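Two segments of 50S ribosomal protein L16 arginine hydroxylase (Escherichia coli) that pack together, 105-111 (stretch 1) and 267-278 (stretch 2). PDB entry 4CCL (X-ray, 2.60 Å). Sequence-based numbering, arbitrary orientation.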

# COMPACT_ATOMS: atom_id res chain seq x y z
N ASP B 105 -17.61 7.88 -19.05
CA ASP B 105 -18.28 7.11 -18.00
C ASP B 105 -17.40 6.93 -16.77
O ASP B 105 -17.90 6.91 -15.65
CB ASP B 105 -18.70 5.73 -18.51
CG ASP B 105 -19.88 5.79 -19.47
OD1 ASP B 105 -20.60 6.81 -19.47
OD2 ASP B 105 -20.08 4.81 -20.22
N TRP B 106 -16.10 6.80 -16.98
CA TRP B 106 -15.19 6.52 -15.87
C TRP B 106 -14.98 7.74 -14.96
O TRP B 106 -14.70 7.59 -13.77
CB TRP B 106 -13.86 5.93 -16.37
CG TRP B 106 -12.85 6.91 -16.89
CD1 TRP B 106 -12.72 7.37 -18.17
CD2 TRP B 106 -11.81 7.55 -16.14
NE1 TRP B 106 -11.68 8.25 -18.26
CE2 TRP B 106 -11.10 8.38 -17.02
CE3 TRP B 106 -11.42 7.50 -14.80
CZ2 TRP B 106 -10.02 9.16 -16.61
CZ3 TRP B 106 -10.34 8.27 -14.39
CH2 TRP B 106 -9.66 9.08 -15.29
N ARG B 107 -15.13 8.93 -15.52
CA ARG B 107 -15.02 10.16 -14.72
C ARG B 107 -16.29 10.53 -13.96
O ARG B 107 -16.23 11.25 -12.97
CB ARG B 107 -14.58 11.33 -15.61
CG ARG B 107 -13.16 11.21 -16.13
CD ARG B 107 -12.15 11.73 -15.12
NE ARG B 107 -12.13 13.19 -15.07
CZ ARG B 107 -12.73 13.92 -14.13
NH1 ARG B 107 -13.40 13.32 -13.15
NH2 ARG B 107 -12.66 15.24 -14.17
N ILE B 108 -17.44 10.02 -14.41
CA ILE B 108 -18.71 10.37 -13.77
C ILE B 108 -18.90 9.55 -12.50
O ILE B 108 -18.42 8.42 -12.40
CB ILE B 108 -19.91 10.20 -14.74
CG1 ILE B 108 -21.06 11.13 -14.35
CG2 ILE B 108 -20.38 8.75 -14.80
CD1 ILE B 108 -22.28 11.02 -15.24
N ASP B 109 -19.57 10.13 -11.50
CA ASP B 109 -19.72 9.43 -10.23
C ASP B 109 -21.14 8.92 -10.00
O ASP B 109 -21.39 7.73 -10.19
CB ASP B 109 -19.31 10.34 -9.06
CG ASP B 109 -19.26 9.60 -7.74
OD1 ASP B 109 -19.20 8.36 -7.75
OD2 ASP B 109 -19.28 10.27 -6.68
N ASP B 110 -22.05 9.82 -9.66
CA ASP B 110 -23.42 9.47 -9.29
C ASP B 110 -24.30 10.72 -9.20
O ASP B 110 -23.83 11.84 -9.39
CB ASP B 110 -23.46 8.73 -7.95
CG ASP B 110 -23.20 7.24 -8.10
OD1 ASP B 110 -23.76 6.63 -9.03
OD2 ASP B 110 -22.42 6.69 -7.29
N LEU B 111 -25.58 10.51 -8.88
CA LEU B 111 -26.57 11.58 -8.80
C LEU B 111 -27.03 11.74 -7.35
O LEU B 111 -27.69 10.85 -6.80
CB LEU B 111 -27.76 11.24 -9.70
CG LEU B 111 -28.77 12.31 -10.17
CD1 LEU B 111 -29.64 12.85 -9.04
CD2 LEU B 111 -28.07 13.44 -10.87
N TRP B 267 -5.35 -3.88 -12.61
CA TRP B 267 -5.70 -3.28 -11.33
C TRP B 267 -6.65 -2.10 -11.50
O TRP B 267 -7.67 -2.03 -10.83
CB TRP B 267 -4.49 -2.78 -10.54
CG TRP B 267 -4.93 -1.80 -9.48
CD1 TRP B 267 -5.65 -2.08 -8.36
CD2 TRP B 267 -4.71 -0.38 -9.48
NE1 TRP B 267 -5.88 -0.93 -7.64
CE2 TRP B 267 -5.31 0.13 -8.31
CE3 TRP B 267 -4.06 0.51 -10.34
CZ2 TRP B 267 -5.28 1.48 -7.98
CZ3 TRP B 267 -4.03 1.85 -10.01
CH2 TRP B 267 -4.64 2.32 -8.84
N PHE B 268 -6.29 -1.17 -12.38
CA PHE B 268 -7.11 0.02 -12.57
C PHE B 268 -8.48 -0.37 -13.11
O PHE B 268 -9.48 0.26 -12.78
CB PHE B 268 -6.44 1.04 -13.49
CG PHE B 268 -7.10 2.39 -13.46
CD1 PHE B 268 -6.88 3.24 -12.39
CD2 PHE B 268 -7.93 2.80 -14.48
CE1 PHE B 268 -7.48 4.48 -12.35
CE2 PHE B 268 -8.53 4.04 -14.45
CZ PHE B 268 -8.31 4.88 -13.38
N GLY B 269 -8.50 -1.41 -13.94
CA GLY B 269 -9.74 -1.94 -14.46
C GLY B 269 -10.64 -2.39 -13.32
O GLY B 269 -11.82 -2.04 -13.28
N GLU B 270 -10.08 -3.14 -12.38
CA GLU B 270 -10.84 -3.64 -11.24
C GLU B 270 -11.25 -2.53 -10.26
O GLU B 270 -12.28 -2.63 -9.59
CB GLU B 270 -10.07 -4.74 -10.51
CG GLU B 270 -9.80 -5.99 -11.36
CD GLU B 270 -9.06 -7.07 -10.61
OE1 GLU B 270 -8.92 -6.95 -9.37
OE2 GLU B 270 -8.61 -8.05 -11.25
N PHE B 271 -10.43 -1.49 -10.17
CA PHE B 271 -10.66 -0.38 -9.24
C PHE B 271 -11.75 0.54 -9.76
O PHE B 271 -12.84 0.63 -9.18
CB PHE B 271 -9.35 0.39 -9.01
CG PHE B 271 -9.49 1.69 -8.25
CD1 PHE B 271 -10.46 1.86 -7.27
CD2 PHE B 271 -8.63 2.74 -8.52
CE1 PHE B 271 -10.57 3.06 -6.58
CE2 PHE B 271 -8.73 3.94 -7.83
CZ PHE B 271 -9.70 4.10 -6.86
N ILE B 272 -11.46 1.21 -10.87
CA ILE B 272 -12.31 2.28 -11.39
C ILE B 272 -13.74 1.82 -11.75
O ILE B 272 -14.65 2.64 -11.85
CB ILE B 272 -11.65 2.97 -12.61
CG1 ILE B 272 -12.25 4.36 -12.85
CG2 ILE B 272 -11.73 2.09 -13.85
CD1 ILE B 272 -11.95 5.35 -11.75
N SER B 273 -13.93 0.52 -11.92
CA SER B 273 -15.25 -0.02 -12.23
C SER B 273 -16.12 -0.20 -10.98
O SER B 273 -17.30 -0.53 -11.08
CB SER B 273 -15.14 -1.35 -12.99
OG SER B 273 -14.25 -2.24 -12.35
N GLN B 274 -15.53 0.04 -9.81
CA GLN B 274 -16.26 -0.01 -8.55
C GLN B 274 -16.92 1.33 -8.22
O GLN B 274 -16.34 2.39 -8.47
CB GLN B 274 -15.33 -0.45 -7.41
CG GLN B 274 -15.60 -1.85 -6.89
CD GLN B 274 -14.38 -2.47 -6.23
OE1 GLN B 274 -14.49 -3.10 -5.18
NE2 GLN B 274 -13.22 -2.31 -6.86
N SER B 275 -18.12 1.27 -7.67
CA SER B 275 -18.87 2.48 -7.32
C SER B 275 -18.54 2.97 -5.90
O SER B 275 -18.35 2.17 -4.99
CB SER B 275 -20.37 2.24 -7.46
OG SER B 275 -21.11 3.40 -7.11
N ARG B 276 -18.49 4.29 -5.74
CA ARG B 276 -18.20 4.90 -4.44
C ARG B 276 -19.36 4.77 -3.46
O ARG B 276 -19.20 5.01 -2.27
CB ARG B 276 -17.81 6.37 -4.61
CG ARG B 276 -16.41 6.59 -5.18
CD ARG B 276 -16.12 8.06 -5.44
NE ARG B 276 -16.04 8.86 -4.22
CZ ARG B 276 -17.01 9.65 -3.78
NH1 ARG B 276 -18.14 9.77 -4.47
NH2 ARG B 276 -16.85 10.34 -2.66
N HIS B 277 -20.53 4.39 -3.97
CA HIS B 277 -21.70 4.18 -3.12
C HIS B 277 -22.25 2.77 -3.27
O HIS B 277 -21.99 2.09 -4.27
CB HIS B 277 -22.79 5.21 -3.42
CG HIS B 277 -22.32 6.63 -3.33
ND1 HIS B 277 -22.05 7.39 -4.45
CD2 HIS B 277 -22.09 7.42 -2.27
CE1 HIS B 277 -21.66 8.59 -4.07
NE2 HIS B 277 -21.67 8.64 -2.75
N GLU B 278 -23.03 2.33 -2.28
CA GLU B 278 -23.59 0.98 -2.28
C GLU B 278 -24.63 0.80 -3.39
O GLU B 278 -25.58 1.57 -3.51
CB GLU B 278 -24.21 0.68 -0.92
CG GLU B 278 -24.81 -0.71 -0.81
CD GLU B 278 -25.20 -1.07 0.61
OE1 GLU B 278 -26.15 -0.47 1.15
OE2 GLU B 278 -24.55 -1.97 1.20
O HOH W 1 -19.29 5.90 -8.62
O HOH W 2 -21.58 4.76 -9.63

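This is a small, two-part contact, burying 310 Å² in all, in which one tryptophan packs against a helix at one end and two consecutive aspartates take up an arginine, a histidine and two waters at the other.

At the apolar end W106, held at chi1 81° (p), points its CA-to-CB bond toward stretch 2, and its six-membered ring meets F268 and I272: CE3 lies 3.8 Å from I272 CD1, which meets the ring at its edge, and CZ3 lies 4.1 Å from F268 CZ. The backbone bond from I272 N to F268 O (2.9 Å) sets the two one turn apart, so both can reach the six-membered side of one indole. All three are buried, and the indole NE1 is satisfied elsewhere in the structure.

Past the helix, where the chain runs as loop, the chemistry turns polar. D109 and D110 both point toward stretch 2, which goes with D109's unusual backbone (phi/psi -107/-76). D109 OD2 forms a salt bridge with R276 NH1 at 2.5 Å, approaching the guanidinium edge. H277 ND1 donates to D110 OD2 at 2.9 Å and a nearly straight 172°, in the ring plane where the nitrogen's hydrogen points. Water 2 links D110 OD1 (2.9 Å) to S275 OG (2.9 Å); water 1 donates to D109 OD1 (2.6 Å). Buried D109 is thus answered by the charge of R276, whose long side chain reaches it from an exposed position, and buried D110 by the ring N-H of H277 and by water.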